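PDB 2JGP: tyrocidine synthetase 3 from Brevibacillus brevis, which is a multifunctional nonribosomal peptide synthetase of tyrocidine biosynthesis whose condensation domain forms peptide bonds, probably between substrates tethered to carrier domains. Local coordinates for residues 115-120 with 191-196; 202-207 with 214-219. One frame throughout, in Å; residues are numbered along the deposited sequence.

In the fold
Both contacts belong to the condensation domain, their centres about 16 Å apart, and they meet at the open end of the hairpin, at R203 and D219. Contact 1 brings two loops together at the surface; contact 2 is the buried β hairpin beside them. The join is mostly polar: N120 ND2 lies 2.8 Å from D219 OD2, a probable hydrogen bond, and P193 O is 3.2 Å from R203 NH2. F194 and R203 add a cation-pi pair. Strand 213-220 runs into H221 and H222, which open the HHxxxDG motif marking the active site in this family; both contacts thus probably border it. The T218 side chain is about 4 Å from a bound dioxane, probably from the crystallisation liquor.

Contact 1: residues 115-120 with 191-196; sequences VGISYN and VQPFDL
N120 reaches across to the backbone of Q192 and holds the two loops together with its amide. Its CB rests against V191 CG1 at 3.9 Å, the two side chains sliding past each other in opposite directions. CG stands beside the backbone N (chi1 -69°), still close to the V191 methyl. At the tip ND2 donates to Q192 O over 2.7 Å. The acceptor lies practically in the N120 amide plane, whereas ND2 sits well above the carbonyl plane of Q192, 53° out of it. A second hydrogen bond, from ND2 to D219 OD2, helps fix which way the amide is flipped. ND2 also passes F194 CE1 at 3.6 Å, with the amide and ring planes 40° apart. On the other branch, OD1 accepts a long hydrogen bond of 3.3 Å from water 1, which in turn accepts from F194 N and lies at the edge of the F194 ring, in its plane.

Next to this polar grip is a small apolar patch. I117 crosses V191 at about a right angle, I117 CD1 meeting V191 CG1 at 3.7 Å, while I117 CG2 packs on P193 CD at 4.0 Å. Consecutive turns, type II' from V115 to S118 and type I from I117 to N120, present I117 and N120 to the same partner loop.

The loop after helix 101-113 is thereby fastened to the one after helix 180-189. V191 and F194 also pack on strand 213-220, and Y119 bonds through its backbone to H222, just beyond that strand.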
# COMPACT_ATOMS: atom_id res chain seq x y z
N VAL A 115 13.61 10.40 15.62
CA VAL A 115 13.63 9.38 14.57
C VAL A 115 14.63 9.71 13.44
O VAL A 115 14.52 9.19 12.33
CB VAL A 115 12.18 9.17 14.04
CG1 VAL A 115 12.13 8.22 12.86
CG2 VAL A 115 11.28 8.65 15.15
N GLY A 116 15.61 10.56 13.73
CA GLY A 116 16.68 10.93 12.79
C GLY A 116 16.24 11.13 11.34
O GLY A 116 15.49 12.06 11.04
N ILE A 117 16.73 10.26 10.46
CA ILE A 117 16.38 10.32 9.03
C ILE A 117 15.50 9.14 8.60
O ILE A 117 15.40 8.82 7.41
CB ILE A 117 17.66 10.37 8.14
CG1 ILE A 117 18.49 9.08 8.26
CG2 ILE A 117 18.51 11.58 8.51
CD1 ILE A 117 19.67 9.02 7.31
N SER A 118 14.84 8.50 9.57
CA SER A 118 14.03 7.31 9.28
C SER A 118 12.80 7.60 8.42
O SER A 118 12.33 6.71 7.72
CB SER A 118 13.61 6.63 10.58
OG SER A 118 12.84 5.47 10.33
N TYR A 119 12.28 8.83 8.47
CA TYR A 119 11.15 9.23 7.63
C TYR A 119 11.57 9.99 6.37
O TYR A 119 10.73 10.58 5.68
CB TYR A 119 10.15 10.07 8.42
CG TYR A 119 9.38 9.29 9.47
CD1 TYR A 119 9.33 9.73 10.79
CD2 TYR A 119 8.71 8.12 9.14
CE1 TYR A 119 8.62 9.01 11.75
CE2 TYR A 119 8.00 7.40 10.09
CZ TYR A 119 7.96 7.85 11.39
OH TYR A 119 7.26 7.13 12.32
N ASN A 120 12.86 10.00 6.07
CA ASN A 120 13.33 10.53 4.79
C ASN A 120 13.00 9.58 3.65
O ASN A 120 12.87 8.37 3.85
CB ASN A 120 14.83 10.80 4.84
CG ASN A 120 15.18 11.95 5.75
OD1 ASN A 120 14.83 11.95 6.93
ND2 ASN A 120 15.86 12.96 5.20
N VAL A 191 21.37 13.16 2.95
CA VAL A 191 20.16 12.72 3.63
C VAL A 191 20.19 13.24 5.07
O VAL A 191 20.97 12.76 5.91
CB VAL A 191 19.99 11.19 3.59
CG1 VAL A 191 18.66 10.79 4.21
CG2 VAL A 191 20.07 10.70 2.14
N GLN A 192 19.34 14.22 5.34
CA GLN A 192 19.38 14.97 6.60
C GLN A 192 17.95 15.22 7.06
O GLN A 192 17.03 15.20 6.24
CB GLN A 192 20.08 16.32 6.38
CG GLN A 192 21.58 16.23 6.13
CD GLN A 192 22.36 15.86 7.37
OE1 GLN A 192 22.03 16.28 8.49
NE2 GLN A 192 23.43 15.09 7.18
N PRO A 193 17.77 15.45 8.37
CA PRO A 193 16.44 15.67 8.90
C PRO A 193 15.78 16.95 8.37
O PRO A 193 16.45 17.87 7.89
CB PRO A 193 16.65 15.74 10.42
CG PRO A 193 18.09 15.97 10.62
CD PRO A 193 18.81 15.49 9.41
N PHE A 194 14.45 16.96 8.44
CA PHE A 194 13.66 18.11 8.04
C PHE A 194 13.09 18.76 9.28
O PHE A 194 12.66 18.07 10.21
CB PHE A 194 12.49 17.65 7.16
CG PHE A 194 12.89 17.26 5.77
CD1 PHE A 194 13.26 15.95 5.48
CD2 PHE A 194 12.91 18.19 4.75
CE1 PHE A 194 13.63 15.58 4.20
CE2 PHE A 194 13.28 17.83 3.46
CZ PHE A 194 13.64 16.53 3.19
N ASP A 195 13.08 20.09 9.28
CA ASP A 195 12.31 20.85 10.25
C ASP A 195 10.87 20.85 9.77
O ASP A 195 10.56 21.44 8.73
CB ASP A 195 12.84 22.28 10.37
CG ASP A 195 12.13 23.08 11.44
OD1 ASP A 195 11.00 22.74 11.83
OD2 ASP A 195 12.72 24.08 11.90
N LEU A 196 10.00 20.19 10.52
CA LEU A 196 8.61 20.01 10.10
C LEU A 196 7.79 21.31 10.10
O LEU A 196 6.68 21.34 9.54
CB LEU A 196 7.93 18.95 10.98
CG LEU A 196 7.78 17.53 10.42
CD1 LEU A 196 8.78 17.14 9.32
CD2 LEU A 196 7.75 16.49 11.56
O HOH W 1 13.46 14.28 8.75

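Contact 2: residues 202-207 with 214-219; sequences IRVSLL and YVLFTD
V204 and L216 make the tight part of this hairpin, CG1 of the first coming within 3.5 Å of CD1 of the second. L216 has CG anti to the backbone N, and chi2 of 64° sets CD1 across toward strand 202-207. L206 continues the same face: its CD1 lies 3.8 Å from Y214 CB and 4.0 Å from L216 CD1. T218 stands beside V204, pointing the same way, and helix 133-146 covers this side through residues such as V136 and F140.

The opposite face is looser and more polar. S205 CB and F217 CB are 4.2 Å apart, and both S205 and R203 are partly exposed. R203 and D219 run side by side, yet their charged ends stay separate, NH1 and OD2 being 4.9 Å apart with their planes nearly perpendicular. Water 2 lies between them, in plane at the guanidinium edge and 3.1 Å from NH1. D219 OD1 accepts from the backbone N of M121, while OD2 is taken up by N120 of contact 1.

Between the faces, R203 with D219, S205 with F217 and L207 with V215 are hydrogen-bonded pairs, each bonded in both directions, with V215 N to L207 O the shortest at 2.7 Å. The segments run antiparallel at 167°. This is a regular β hairpin inside a mixed sheet, flanked by strands 174-177 and 123-129, as belongs to the chloramphenicol acetyltransferase-like fold of condensation domains.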
# COMPACT_ATOMS: atom_id res chain seq x y z
N ILE A 202 10.71 19.28 0.82
CA ILE A 202 11.40 18.60 -0.27
C ILE A 202 12.65 19.40 -0.55
O ILE A 202 12.63 20.64 -0.48
CB ILE A 202 10.51 18.47 -1.54
CG1 ILE A 202 11.26 17.72 -2.65
CG2 ILE A 202 10.07 19.84 -2.04
CD1 ILE A 202 10.37 17.20 -3.78
N ARG A 203 13.75 18.70 -0.83
CA ARG A 203 14.99 19.37 -1.21
C ARG A 203 15.64 18.62 -2.37
O ARG A 203 15.43 17.42 -2.55
CB ARG A 203 15.95 19.50 -0.02
CG ARG A 203 16.12 18.27 0.84
CD ARG A 203 17.19 18.49 1.91
NE ARG A 203 16.71 19.28 3.05
CZ ARG A 203 16.57 18.83 4.30
NH1 ARG A 203 16.88 17.59 4.63
NH2 ARG A 203 16.11 19.65 5.25
N VAL A 204 16.38 19.37 -3.17
CA VAL A 204 16.95 18.84 -4.40
C VAL A 204 18.38 19.34 -4.56
O VAL A 204 18.65 20.53 -4.38
CB VAL A 204 16.09 19.26 -5.62
CG1 VAL A 204 16.64 18.64 -6.91
CG2 VAL A 204 14.64 18.84 -5.41
N SER A 205 19.29 18.42 -4.86
CA SER A 205 20.66 18.75 -5.24
C SER A 205 20.93 18.19 -6.63
O SER A 205 20.68 17.02 -6.89
CB SER A 205 21.66 18.19 -4.23
OG SER A 205 21.53 18.82 -2.97
N LEU A 206 21.44 19.05 -7.52
CA LEU A 206 21.90 18.62 -8.83
C LEU A 206 23.43 18.61 -8.82
O LEU A 206 24.05 19.65 -8.62
CB LEU A 206 21.39 19.55 -9.92
CG LEU A 206 21.76 19.16 -11.36
CD1 LEU A 206 21.24 17.77 -11.69
CD2 LEU A 206 21.21 20.19 -12.34
N LEU A 207 24.02 17.43 -9.04
CA LEU A 207 25.47 17.27 -9.02
C LEU A 207 25.96 16.94 -10.42
O LEU A 207 25.64 15.87 -10.95
CB LEU A 207 25.87 16.15 -8.06
CG LEU A 207 25.23 16.16 -6.67
CD1 LEU A 207 25.59 14.88 -5.94
CD2 LEU A 207 25.68 17.39 -5.89
N TYR A 214 24.99 14.02 -14.93
CA TYR A 214 24.51 14.63 -13.69
C TYR A 214 23.88 13.57 -12.79
O TYR A 214 23.36 12.56 -13.27
CB TYR A 214 23.45 15.69 -14.00
CG TYR A 214 23.89 16.79 -14.94
CD1 TYR A 214 23.78 16.64 -16.32
CD2 TYR A 214 24.40 17.99 -14.45
CE1 TYR A 214 24.17 17.66 -17.19
CE2 TYR A 214 24.79 19.00 -15.30
CZ TYR A 214 24.68 18.83 -16.67
OH TYR A 214 25.07 19.84 -17.51
N VAL A 215 23.94 13.80 -11.48
CA VAL A 215 23.16 13.03 -10.52
C VAL A 215 22.16 13.95 -9.85
O VAL A 215 22.55 14.96 -9.27
CB VAL A 215 24.04 12.36 -9.45
CG1 VAL A 215 23.16 11.65 -8.40
CG2 VAL A 215 25.00 11.38 -10.10
N LEU A 216 20.88 13.62 -9.97
CA LEU A 216 19.82 14.39 -9.32
C LEU A 216 19.48 13.73 -7.99
O LEU A 216 18.96 12.61 -7.97
CB LEU A 216 18.57 14.46 -10.20
CG LEU A 216 17.43 15.35 -9.71
CD1 LEU A 216 17.87 16.82 -9.68
CD2 LEU A 216 16.21 15.18 -10.60
N PHE A 217 19.76 14.42 -6.90
CA PHE A 217 19.41 13.95 -5.57
C PHE A 217 18.15 14.66 -5.10
O PHE A 217 18.10 15.88 -5.09
CB PHE A 217 20.55 14.20 -4.58
CG PHE A 217 20.16 13.97 -3.15
CD1 PHE A 217 20.27 12.70 -2.60
CD2 PHE A 217 19.68 15.01 -2.37
CE1 PHE A 217 19.89 12.48 -1.27
CE2 PHE A 217 19.31 14.79 -1.04
CZ PHE A 217 19.42 13.52 -0.50
N THR A 218 17.14 13.88 -4.70
CA THR A 218 15.89 14.43 -4.20
C THR A 218 15.55 13.76 -2.87
O THR A 218 15.76 12.56 -2.71
CB THR A 218 14.73 14.22 -5.20
OG1 THR A 218 15.08 14.80 -6.47
CG2 THR A 218 13.44 14.84 -4.69
N ASP A 219 15.07 14.54 -1.92
CA ASP A 219 14.65 14.00 -0.63
C ASP A 219 13.40 14.75 -0.18
O ASP A 219 13.22 15.92 -0.50
CB ASP A 219 15.76 14.13 0.41
CG ASP A 219 15.56 13.22 1.62
OD1 ASP A 219 14.51 12.54 1.73
OD2 ASP A 219 16.47 13.19 2.47
O HOH W 2 17.90 15.19 2.97